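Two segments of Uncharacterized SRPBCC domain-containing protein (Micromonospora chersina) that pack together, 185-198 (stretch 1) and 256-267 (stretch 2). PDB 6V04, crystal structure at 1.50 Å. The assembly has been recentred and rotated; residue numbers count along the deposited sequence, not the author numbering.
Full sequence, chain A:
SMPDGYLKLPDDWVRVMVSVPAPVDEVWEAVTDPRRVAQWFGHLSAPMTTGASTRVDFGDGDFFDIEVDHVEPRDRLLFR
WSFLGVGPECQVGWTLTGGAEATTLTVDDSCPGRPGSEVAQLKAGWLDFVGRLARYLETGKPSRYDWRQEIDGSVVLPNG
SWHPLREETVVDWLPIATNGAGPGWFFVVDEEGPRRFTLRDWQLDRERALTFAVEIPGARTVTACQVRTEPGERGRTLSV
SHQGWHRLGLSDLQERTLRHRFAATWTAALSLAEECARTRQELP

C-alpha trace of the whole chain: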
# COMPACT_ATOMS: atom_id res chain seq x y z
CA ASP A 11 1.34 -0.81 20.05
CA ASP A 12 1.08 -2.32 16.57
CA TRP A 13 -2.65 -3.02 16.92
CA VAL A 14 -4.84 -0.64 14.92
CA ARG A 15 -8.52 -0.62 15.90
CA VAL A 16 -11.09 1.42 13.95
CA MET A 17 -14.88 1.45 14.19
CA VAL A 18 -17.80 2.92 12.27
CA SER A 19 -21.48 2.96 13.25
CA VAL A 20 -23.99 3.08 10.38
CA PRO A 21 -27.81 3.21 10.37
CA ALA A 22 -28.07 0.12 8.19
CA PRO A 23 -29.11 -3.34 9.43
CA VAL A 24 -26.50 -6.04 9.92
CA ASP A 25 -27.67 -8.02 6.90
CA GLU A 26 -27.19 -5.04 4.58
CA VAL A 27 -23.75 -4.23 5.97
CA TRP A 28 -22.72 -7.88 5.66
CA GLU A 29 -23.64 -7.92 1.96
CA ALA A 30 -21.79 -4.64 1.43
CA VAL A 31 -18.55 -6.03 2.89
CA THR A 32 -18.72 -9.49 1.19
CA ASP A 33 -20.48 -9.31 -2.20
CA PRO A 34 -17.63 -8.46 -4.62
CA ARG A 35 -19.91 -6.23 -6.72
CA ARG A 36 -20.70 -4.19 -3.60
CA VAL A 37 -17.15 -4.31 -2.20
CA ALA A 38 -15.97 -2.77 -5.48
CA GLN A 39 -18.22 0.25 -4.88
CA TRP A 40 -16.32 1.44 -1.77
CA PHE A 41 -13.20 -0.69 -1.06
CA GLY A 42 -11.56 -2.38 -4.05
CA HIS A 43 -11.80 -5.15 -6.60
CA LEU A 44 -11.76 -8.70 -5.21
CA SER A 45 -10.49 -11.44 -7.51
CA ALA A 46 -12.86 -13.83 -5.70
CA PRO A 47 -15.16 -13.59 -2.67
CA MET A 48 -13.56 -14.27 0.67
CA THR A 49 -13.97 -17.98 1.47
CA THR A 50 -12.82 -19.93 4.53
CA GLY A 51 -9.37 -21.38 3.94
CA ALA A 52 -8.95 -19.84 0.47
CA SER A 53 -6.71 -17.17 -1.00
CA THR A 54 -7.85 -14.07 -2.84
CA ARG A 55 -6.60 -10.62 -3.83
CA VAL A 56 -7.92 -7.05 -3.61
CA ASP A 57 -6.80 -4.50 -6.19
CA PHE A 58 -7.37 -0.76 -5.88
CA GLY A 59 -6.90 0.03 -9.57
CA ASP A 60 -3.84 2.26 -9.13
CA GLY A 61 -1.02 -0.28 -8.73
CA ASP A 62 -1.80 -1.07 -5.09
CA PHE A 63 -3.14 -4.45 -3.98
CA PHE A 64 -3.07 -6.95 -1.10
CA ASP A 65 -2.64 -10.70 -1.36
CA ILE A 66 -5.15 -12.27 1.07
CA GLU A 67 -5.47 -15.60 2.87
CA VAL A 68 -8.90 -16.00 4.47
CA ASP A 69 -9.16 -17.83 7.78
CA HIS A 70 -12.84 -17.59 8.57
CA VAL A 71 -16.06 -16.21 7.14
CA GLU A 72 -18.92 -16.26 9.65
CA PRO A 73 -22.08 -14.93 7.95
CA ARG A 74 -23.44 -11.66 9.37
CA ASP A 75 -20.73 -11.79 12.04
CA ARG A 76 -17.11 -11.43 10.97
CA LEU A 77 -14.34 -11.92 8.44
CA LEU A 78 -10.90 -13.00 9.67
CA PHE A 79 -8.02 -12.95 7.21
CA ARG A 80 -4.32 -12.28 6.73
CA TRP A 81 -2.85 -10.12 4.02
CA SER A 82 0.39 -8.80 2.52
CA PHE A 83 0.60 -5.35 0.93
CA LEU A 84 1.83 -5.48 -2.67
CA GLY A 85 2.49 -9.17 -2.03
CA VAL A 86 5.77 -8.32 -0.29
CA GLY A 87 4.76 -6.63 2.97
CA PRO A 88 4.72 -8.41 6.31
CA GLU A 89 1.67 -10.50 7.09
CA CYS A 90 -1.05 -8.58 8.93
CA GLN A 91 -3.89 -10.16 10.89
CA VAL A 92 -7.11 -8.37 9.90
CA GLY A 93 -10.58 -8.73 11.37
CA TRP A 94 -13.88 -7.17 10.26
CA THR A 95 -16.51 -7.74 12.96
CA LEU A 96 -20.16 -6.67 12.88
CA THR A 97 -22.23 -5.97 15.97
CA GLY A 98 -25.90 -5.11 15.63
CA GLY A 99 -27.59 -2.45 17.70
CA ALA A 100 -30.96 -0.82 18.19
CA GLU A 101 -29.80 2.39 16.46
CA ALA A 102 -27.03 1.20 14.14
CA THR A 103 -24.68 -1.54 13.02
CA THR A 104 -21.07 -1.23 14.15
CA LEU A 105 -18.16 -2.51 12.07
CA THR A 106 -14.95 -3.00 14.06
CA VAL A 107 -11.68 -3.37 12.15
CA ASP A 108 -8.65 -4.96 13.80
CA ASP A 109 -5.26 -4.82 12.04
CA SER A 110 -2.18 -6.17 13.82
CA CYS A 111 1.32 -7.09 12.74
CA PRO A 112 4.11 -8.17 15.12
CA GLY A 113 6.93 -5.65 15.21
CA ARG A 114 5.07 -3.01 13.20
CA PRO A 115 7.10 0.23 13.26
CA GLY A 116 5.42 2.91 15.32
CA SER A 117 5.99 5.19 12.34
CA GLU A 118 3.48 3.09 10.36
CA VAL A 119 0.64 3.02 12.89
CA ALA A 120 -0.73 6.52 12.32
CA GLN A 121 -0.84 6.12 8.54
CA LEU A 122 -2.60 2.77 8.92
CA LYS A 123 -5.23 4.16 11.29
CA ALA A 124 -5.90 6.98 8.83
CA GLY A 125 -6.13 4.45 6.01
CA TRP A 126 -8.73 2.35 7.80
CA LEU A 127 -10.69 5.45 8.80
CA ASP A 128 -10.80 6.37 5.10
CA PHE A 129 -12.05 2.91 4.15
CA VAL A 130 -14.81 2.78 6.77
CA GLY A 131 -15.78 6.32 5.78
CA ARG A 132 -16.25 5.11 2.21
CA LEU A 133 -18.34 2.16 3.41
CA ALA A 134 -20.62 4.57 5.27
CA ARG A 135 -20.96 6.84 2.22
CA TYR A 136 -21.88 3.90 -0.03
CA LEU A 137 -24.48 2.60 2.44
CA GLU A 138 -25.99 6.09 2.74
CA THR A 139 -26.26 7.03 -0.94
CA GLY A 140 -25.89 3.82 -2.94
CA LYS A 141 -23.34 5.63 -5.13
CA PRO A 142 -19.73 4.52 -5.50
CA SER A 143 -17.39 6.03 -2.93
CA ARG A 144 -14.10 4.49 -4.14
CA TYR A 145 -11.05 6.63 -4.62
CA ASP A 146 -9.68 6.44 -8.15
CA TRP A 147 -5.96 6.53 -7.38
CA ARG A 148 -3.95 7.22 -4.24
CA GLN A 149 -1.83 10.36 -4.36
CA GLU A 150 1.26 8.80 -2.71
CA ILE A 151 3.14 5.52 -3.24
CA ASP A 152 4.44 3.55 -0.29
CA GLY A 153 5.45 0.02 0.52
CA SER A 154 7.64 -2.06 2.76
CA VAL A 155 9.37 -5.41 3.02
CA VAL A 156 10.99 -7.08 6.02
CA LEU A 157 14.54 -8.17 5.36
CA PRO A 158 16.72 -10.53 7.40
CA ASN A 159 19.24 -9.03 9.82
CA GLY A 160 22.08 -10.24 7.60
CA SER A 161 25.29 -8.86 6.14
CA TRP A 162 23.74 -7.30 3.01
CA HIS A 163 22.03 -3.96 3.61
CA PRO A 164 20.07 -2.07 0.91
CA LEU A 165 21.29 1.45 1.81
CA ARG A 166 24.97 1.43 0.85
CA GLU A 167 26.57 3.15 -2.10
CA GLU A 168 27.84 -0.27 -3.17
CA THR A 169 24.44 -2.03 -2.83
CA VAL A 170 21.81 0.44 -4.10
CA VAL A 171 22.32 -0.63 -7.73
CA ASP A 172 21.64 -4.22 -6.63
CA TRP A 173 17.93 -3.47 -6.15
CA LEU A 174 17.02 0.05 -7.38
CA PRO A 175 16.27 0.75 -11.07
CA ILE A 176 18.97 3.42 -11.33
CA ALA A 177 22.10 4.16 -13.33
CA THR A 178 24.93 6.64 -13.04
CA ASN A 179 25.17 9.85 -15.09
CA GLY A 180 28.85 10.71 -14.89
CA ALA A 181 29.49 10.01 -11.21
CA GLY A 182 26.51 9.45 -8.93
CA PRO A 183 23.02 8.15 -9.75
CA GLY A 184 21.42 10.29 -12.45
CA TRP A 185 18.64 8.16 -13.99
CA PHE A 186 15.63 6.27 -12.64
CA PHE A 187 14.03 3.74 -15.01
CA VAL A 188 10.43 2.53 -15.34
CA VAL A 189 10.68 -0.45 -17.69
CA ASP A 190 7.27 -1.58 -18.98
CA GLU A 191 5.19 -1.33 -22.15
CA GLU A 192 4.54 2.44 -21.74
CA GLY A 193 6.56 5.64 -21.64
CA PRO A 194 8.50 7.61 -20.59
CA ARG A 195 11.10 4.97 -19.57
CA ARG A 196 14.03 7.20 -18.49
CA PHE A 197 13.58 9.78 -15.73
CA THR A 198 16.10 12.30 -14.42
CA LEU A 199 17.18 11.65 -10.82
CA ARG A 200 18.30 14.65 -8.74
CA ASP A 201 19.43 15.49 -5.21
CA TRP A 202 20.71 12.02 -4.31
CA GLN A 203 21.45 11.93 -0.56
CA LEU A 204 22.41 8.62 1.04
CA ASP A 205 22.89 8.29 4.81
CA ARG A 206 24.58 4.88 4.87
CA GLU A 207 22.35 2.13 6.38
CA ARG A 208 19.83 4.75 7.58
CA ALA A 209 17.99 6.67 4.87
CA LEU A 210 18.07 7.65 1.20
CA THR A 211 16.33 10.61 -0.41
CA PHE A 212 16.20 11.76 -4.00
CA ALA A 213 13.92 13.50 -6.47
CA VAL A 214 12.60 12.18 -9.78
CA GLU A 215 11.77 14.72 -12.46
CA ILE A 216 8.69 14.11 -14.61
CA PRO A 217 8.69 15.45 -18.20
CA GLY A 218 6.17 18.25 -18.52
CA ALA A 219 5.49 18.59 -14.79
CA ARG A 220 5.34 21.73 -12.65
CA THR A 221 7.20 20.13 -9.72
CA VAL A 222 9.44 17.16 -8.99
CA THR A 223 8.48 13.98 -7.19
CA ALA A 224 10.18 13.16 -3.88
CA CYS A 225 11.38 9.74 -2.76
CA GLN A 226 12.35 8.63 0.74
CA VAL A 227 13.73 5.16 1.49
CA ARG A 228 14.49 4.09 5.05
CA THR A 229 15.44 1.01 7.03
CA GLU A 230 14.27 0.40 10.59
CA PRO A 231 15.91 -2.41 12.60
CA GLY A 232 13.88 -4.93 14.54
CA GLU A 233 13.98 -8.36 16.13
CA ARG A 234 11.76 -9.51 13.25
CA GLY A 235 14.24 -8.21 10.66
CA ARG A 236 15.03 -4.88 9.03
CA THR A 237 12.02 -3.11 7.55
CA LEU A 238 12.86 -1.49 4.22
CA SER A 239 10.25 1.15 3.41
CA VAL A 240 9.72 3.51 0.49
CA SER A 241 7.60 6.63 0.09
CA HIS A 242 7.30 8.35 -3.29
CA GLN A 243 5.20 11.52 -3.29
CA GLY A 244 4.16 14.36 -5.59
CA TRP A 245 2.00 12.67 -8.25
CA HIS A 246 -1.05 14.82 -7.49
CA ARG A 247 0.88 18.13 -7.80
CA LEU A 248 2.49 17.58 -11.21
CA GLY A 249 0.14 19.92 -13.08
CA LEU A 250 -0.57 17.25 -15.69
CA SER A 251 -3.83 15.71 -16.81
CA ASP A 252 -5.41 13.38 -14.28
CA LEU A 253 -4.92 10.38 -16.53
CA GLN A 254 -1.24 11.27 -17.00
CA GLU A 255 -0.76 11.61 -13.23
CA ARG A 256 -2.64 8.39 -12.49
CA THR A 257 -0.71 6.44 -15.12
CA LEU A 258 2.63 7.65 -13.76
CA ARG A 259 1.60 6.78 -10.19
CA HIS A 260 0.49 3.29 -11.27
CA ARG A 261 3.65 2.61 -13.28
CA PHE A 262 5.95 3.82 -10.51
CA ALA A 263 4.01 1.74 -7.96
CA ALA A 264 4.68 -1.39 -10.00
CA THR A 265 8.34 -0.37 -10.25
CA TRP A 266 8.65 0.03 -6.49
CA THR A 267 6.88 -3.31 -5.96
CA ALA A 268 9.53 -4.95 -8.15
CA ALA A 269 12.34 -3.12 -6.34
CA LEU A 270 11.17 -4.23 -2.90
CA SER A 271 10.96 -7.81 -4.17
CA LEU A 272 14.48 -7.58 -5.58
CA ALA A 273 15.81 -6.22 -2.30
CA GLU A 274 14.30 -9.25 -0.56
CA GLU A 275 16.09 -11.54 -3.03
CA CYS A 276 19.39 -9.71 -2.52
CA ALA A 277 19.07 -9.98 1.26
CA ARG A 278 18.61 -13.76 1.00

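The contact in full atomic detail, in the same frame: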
# COMPACT_ATOMS: atom_id res chain seq x y z
N TRP A 185 19.85 8.63 -13.32
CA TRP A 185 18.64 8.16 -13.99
C TRP A 185 17.88 7.17 -13.13
O TRP A 185 18.48 6.35 -12.43
CB TRP A 185 18.95 7.46 -15.32
CG TRP A 185 19.79 8.21 -16.30
CD1 TRP A 185 21.05 7.89 -16.70
CD2 TRP A 185 19.42 9.38 -17.02
NE1 TRP A 185 21.49 8.79 -17.63
CE2 TRP A 185 20.51 9.73 -17.84
CE3 TRP A 185 18.27 10.18 -17.05
CZ2 TRP A 185 20.48 10.83 -18.69
CZ3 TRP A 185 18.25 11.28 -17.90
CH2 TRP A 185 19.35 11.59 -18.69
N PHE A 186 16.55 7.23 -13.22
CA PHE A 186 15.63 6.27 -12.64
C PHE A 186 14.78 5.72 -13.78
O PHE A 186 14.25 6.49 -14.57
CB PHE A 186 14.76 6.96 -11.58
CG PHE A 186 13.90 6.04 -10.77
CD1 PHE A 186 12.68 5.59 -11.25
CD2 PHE A 186 14.29 5.66 -9.48
CE1 PHE A 186 11.87 4.77 -10.51
CE2 PHE A 186 13.48 4.84 -8.73
CZ PHE A 186 12.27 4.40 -9.23
N PHE A 187 14.67 4.39 -13.87
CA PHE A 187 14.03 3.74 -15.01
C PHE A 187 12.73 3.04 -14.61
O PHE A 187 12.67 2.34 -13.60
CB PHE A 187 14.96 2.72 -15.64
CG PHE A 187 16.21 3.31 -16.18
CD1 PHE A 187 16.20 4.01 -17.37
CD2 PHE A 187 17.40 3.17 -15.51
CE1 PHE A 187 17.36 4.57 -17.89
CE2 PHE A 187 18.57 3.73 -16.01
CZ PHE A 187 18.55 4.42 -17.21
N VAL A 188 11.71 3.23 -15.44
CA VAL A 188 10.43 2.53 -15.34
C VAL A 188 10.30 1.72 -16.62
O VAL A 188 9.98 2.26 -17.68
CB VAL A 188 9.25 3.49 -15.16
CG1 VAL A 188 7.94 2.73 -15.13
CG2 VAL A 188 9.42 4.29 -13.87
N VAL A 189 10.55 0.42 -16.52
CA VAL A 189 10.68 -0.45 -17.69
C VAL A 189 9.39 -1.26 -17.80
O VAL A 189 9.18 -2.23 -17.07
CB VAL A 189 11.92 -1.33 -17.59
CG1 VAL A 189 12.07 -2.20 -18.84
CG2 VAL A 189 13.17 -0.48 -17.38
N ASP A 190 8.53 -0.88 -18.74
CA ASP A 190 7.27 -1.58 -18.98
C ASP A 190 6.88 -1.31 -20.43
O ASP A 190 7.72 -0.92 -21.24
CB ASP A 190 6.22 -1.16 -17.94
CG ASP A 190 5.93 0.31 -17.95
OD1 ASP A 190 6.26 0.99 -18.95
OD2 ASP A 190 5.37 0.82 -16.96
N GLU A 191 5.61 -1.50 -20.76
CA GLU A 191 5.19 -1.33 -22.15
C GLU A 191 4.72 0.08 -22.47
O GLU A 191 4.20 0.31 -23.57
CB GLU A 191 4.09 -2.35 -22.49
CG GLU A 191 4.59 -3.79 -22.43
CD GLU A 191 3.65 -4.77 -23.11
OE1 GLU A 191 2.48 -4.42 -23.34
OE2 GLU A 191 4.10 -5.89 -23.43
N GLU A 192 4.94 1.04 -21.58
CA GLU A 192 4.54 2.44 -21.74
C GLU A 192 5.76 3.35 -21.64
O GLU A 192 6.90 2.90 -21.47
CB GLU A 192 3.50 2.82 -20.68
CG GLU A 192 2.22 2.00 -20.76
CD GLU A 192 1.39 2.08 -19.48
OE1 GLU A 192 1.79 1.45 -18.48
OE2 GLU A 192 0.36 2.78 -19.48
N GLY A 193 5.51 4.66 -21.72
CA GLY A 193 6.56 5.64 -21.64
C GLY A 193 6.11 6.82 -20.81
O GLY A 193 4.91 6.98 -20.53
N PRO A 194 7.04 7.68 -20.38
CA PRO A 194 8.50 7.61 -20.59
C PRO A 194 9.13 6.42 -19.85
O PRO A 194 8.52 5.92 -18.92
CB PRO A 194 9.01 8.94 -20.01
CG PRO A 194 7.78 9.79 -19.78
CD PRO A 194 6.66 8.84 -19.57
N ARG A 195 10.32 6.00 -20.27
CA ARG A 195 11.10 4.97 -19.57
C ARG A 195 12.21 5.55 -18.71
O ARG A 195 12.47 5.04 -17.61
CB ARG A 195 11.69 4.01 -20.60
CG ARG A 195 12.57 2.93 -20.03
CD ARG A 195 12.75 1.79 -21.03
NE ARG A 195 11.50 1.07 -21.27
CZ ARG A 195 11.42 -0.08 -21.94
NH1 ARG A 195 12.52 -0.63 -22.45
NH2 ARG A 195 10.26 -0.68 -22.11
N ARG A 196 12.87 6.62 -19.16
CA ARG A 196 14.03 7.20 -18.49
C ARG A 196 13.64 8.50 -17.81
O ARG A 196 13.13 9.42 -18.47
CB ARG A 196 15.14 7.44 -19.52
CG ARG A 196 16.36 8.17 -19.02
CD ARG A 196 17.32 8.48 -20.18
NE ARG A 196 17.71 7.28 -20.90
CZ ARG A 196 18.81 6.57 -20.67
NH1 ARG A 196 19.65 6.92 -19.69
NH2 ARG A 196 19.06 5.50 -21.40
N PHE A 197 13.88 8.59 -16.51
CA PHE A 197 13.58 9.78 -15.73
C PHE A 197 14.85 10.33 -15.09
O PHE A 197 15.69 9.56 -14.60
CB PHE A 197 12.55 9.46 -14.64
CG PHE A 197 11.23 9.02 -15.19
CD1 PHE A 197 11.03 7.70 -15.57
CD2 PHE A 197 10.20 9.93 -15.36
CE1 PHE A 197 9.82 7.30 -16.09
CE2 PHE A 197 8.99 9.53 -15.89
CZ PHE A 197 8.79 8.21 -16.25
N THR A 198 14.97 11.65 -15.07
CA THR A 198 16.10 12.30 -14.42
C THR A 198 16.00 12.20 -12.90
O THR A 198 14.97 12.54 -12.30
CB THR A 198 16.17 13.77 -14.83
OG1 THR A 198 16.34 13.87 -16.25
CG2 THR A 198 17.32 14.46 -14.13
N ARG A 256 -2.27 9.72 -12.93
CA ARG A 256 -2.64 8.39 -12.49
C ARG A 256 -1.76 7.32 -13.13
O ARG A 256 -1.34 6.37 -12.46
CB ARG A 256 -4.10 8.13 -12.82
CG ARG A 256 -4.54 6.74 -12.51
CD ARG A 256 -6.00 6.59 -12.74
NE ARG A 256 -6.43 5.24 -12.41
CZ ARG A 256 -7.70 4.89 -12.22
NH1 ARG A 256 -8.65 5.79 -12.33
NH2 ARG A 256 -8.00 3.62 -11.93
N THR A 257 -1.52 7.43 -14.43
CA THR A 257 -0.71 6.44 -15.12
C THR A 257 0.72 6.42 -14.58
O THR A 257 1.29 5.35 -14.35
CB THR A 257 -0.75 6.71 -16.62
OG1 THR A 257 -2.09 6.57 -17.09
CG2 THR A 257 0.14 5.75 -17.38
N LEU A 258 1.30 7.60 -14.36
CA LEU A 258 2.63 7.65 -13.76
C LEU A 258 2.62 7.00 -12.38
O LEU A 258 3.51 6.20 -12.08
CB LEU A 258 3.10 9.10 -13.65
CG LEU A 258 3.56 9.72 -14.97
CD1 LEU A 258 3.54 11.23 -14.86
CD2 LEU A 258 4.95 9.22 -15.37
N ARG A 259 1.65 7.35 -11.53
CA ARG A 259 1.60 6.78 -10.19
C ARG A 259 1.52 5.26 -10.25
O ARG A 259 2.26 4.55 -9.55
CB ARG A 259 0.41 7.36 -9.43
CG ARG A 259 0.35 6.95 -7.96
CD ARG A 259 -0.39 5.65 -7.72
NE ARG A 259 -0.47 5.46 -6.27
CZ ARG A 259 -0.44 4.30 -5.64
NH1 ARG A 259 -0.37 3.14 -6.26
NH2 ARG A 259 -0.47 4.30 -4.30
N HIS A 260 0.65 4.73 -11.11
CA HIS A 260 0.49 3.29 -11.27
C HIS A 260 1.78 2.64 -11.74
O HIS A 260 2.22 1.62 -11.18
CB HIS A 260 -0.67 3.05 -12.24
CG HIS A 260 -1.20 1.65 -12.24
ND1 HIS A 260 -2.54 1.38 -12.43
CD2 HIS A 260 -0.59 0.46 -12.08
CE1 HIS A 260 -2.72 0.07 -12.41
NE2 HIS A 260 -1.56 -0.51 -12.20
N ARG A 261 2.43 3.21 -12.75
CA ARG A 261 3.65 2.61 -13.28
C ARG A 261 4.77 2.64 -12.25
O ARG A 261 5.53 1.67 -12.12
CB ARG A 261 4.09 3.34 -14.54
CG ARG A 261 3.11 3.21 -15.71
CD ARG A 261 3.56 4.05 -16.89
NE ARG A 261 4.83 3.56 -17.42
CZ ARG A 261 5.84 4.32 -17.83
NH1 ARG A 261 5.77 5.65 -17.79
NH2 ARG A 261 6.94 3.75 -18.30
N PHE A 262 4.93 3.76 -11.54
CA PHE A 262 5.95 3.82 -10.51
C PHE A 262 5.62 2.88 -9.35
O PHE A 262 6.53 2.30 -8.76
CB PHE A 262 6.12 5.25 -10.02
CG PHE A 262 7.07 6.07 -10.86
CD1 PHE A 262 6.65 6.66 -12.05
CD2 PHE A 262 8.38 6.26 -10.47
CE1 PHE A 262 7.53 7.42 -12.81
CE2 PHE A 262 9.26 7.03 -11.22
CZ PHE A 262 8.83 7.61 -12.40
N ALA A 263 4.34 2.69 -9.02
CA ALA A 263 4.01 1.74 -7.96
C ALA A 263 4.45 0.33 -8.32
O ALA A 263 4.97 -0.41 -7.47
CB ALA A 263 2.51 1.77 -7.66
N ALA A 264 4.24 -0.07 -9.57
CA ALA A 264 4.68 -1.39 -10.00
C ALA A 264 6.20 -1.48 -9.97
O ALA A 264 6.76 -2.54 -9.65
CB ALA A 264 4.16 -1.67 -11.41
N THR A 265 6.88 -0.38 -10.29
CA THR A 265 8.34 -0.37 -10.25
C THR A 265 8.83 -0.55 -8.83
O THR A 265 9.76 -1.33 -8.58
CB THR A 265 8.86 0.93 -10.85
OG1 THR A 265 8.52 0.96 -12.24
CG2 THR A 265 10.36 1.05 -10.74
N TRP A 266 8.23 0.17 -7.87
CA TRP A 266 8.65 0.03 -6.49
C TRP A 266 8.32 -1.35 -5.94
O TRP A 266 9.11 -1.91 -5.16
CB TRP A 266 8.02 1.12 -5.62
CG TRP A 266 8.74 2.42 -5.75
CD1 TRP A 266 8.30 3.57 -6.35
CD2 TRP A 266 10.08 2.70 -5.30
NE1 TRP A 266 9.26 4.54 -6.28
CE2 TRP A 266 10.37 4.03 -5.64
CE3 TRP A 266 11.06 1.95 -4.63
CZ2 TRP A 266 11.58 4.63 -5.36
CZ3 TRP A 266 12.26 2.55 -4.33
CH2 TRP A 266 12.52 3.88 -4.68
N THR A 267 7.20 -1.94 -6.36
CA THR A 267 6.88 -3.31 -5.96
C THR A 267 7.99 -4.26 -6.40
O THR A 267 8.45 -5.10 -5.62
CB THR A 267 5.53 -3.72 -6.53
OG1 THR A 267 4.51 -2.84 -6.03
CG2 THR A 267 5.19 -5.14 -6.17
O HOH W 1 5.42 -0.20 -14.50
O HOH W 2 3.58 7.39 -18.12

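A β-hairpin lies across a helix at nearly a right angle, its strands supplying apolar side chains and its turn supplying acceptors for one arginine. Phe 186, buried and pointing toward the helix, begins the apolar half: its CE1 lies 3.5 Å from Phe 262 CE2, the two rings near parallel but slid apart, and its CE2 reaches 3.9 Å from Trp 266 CZ2. Phe 187 points away, as strand alternation demands. Val 188 returns inward, and its branches divide the work: CG2 sits over the face of the Phe 262 ring, 3.7 Å from CZ, while CG1 packs against Thr 265 OG1 (3.4 Å) and one face of the Arg 261 guanidinium.

Asp 190 then grips that guanidinium edge-on with two charged hydrogen bonds, Arg 261 NE to Asp 190 OD2 at 2.8 Å and Arg 261 NH2 to Asp 190 OD1 at 2.9 Å. Asp 190 OD1 also accepts from the backbone N of Glu 192 (2.9 Å), so one carboxylate both orders the turn and fixes the arginine. The backbone from Glu 192 to Gly 193 covers the guanidinium's opposite face. After a cis peptide bond, Pro 194 offers its O to Arg 261 NH1 (3.0 Å) and NH2 (2.8 Å). Phe 197 closes the contact, its face receiving the edge of Phe 262, with Phe 197 CZ 3.7 Å from Phe 262 CE1.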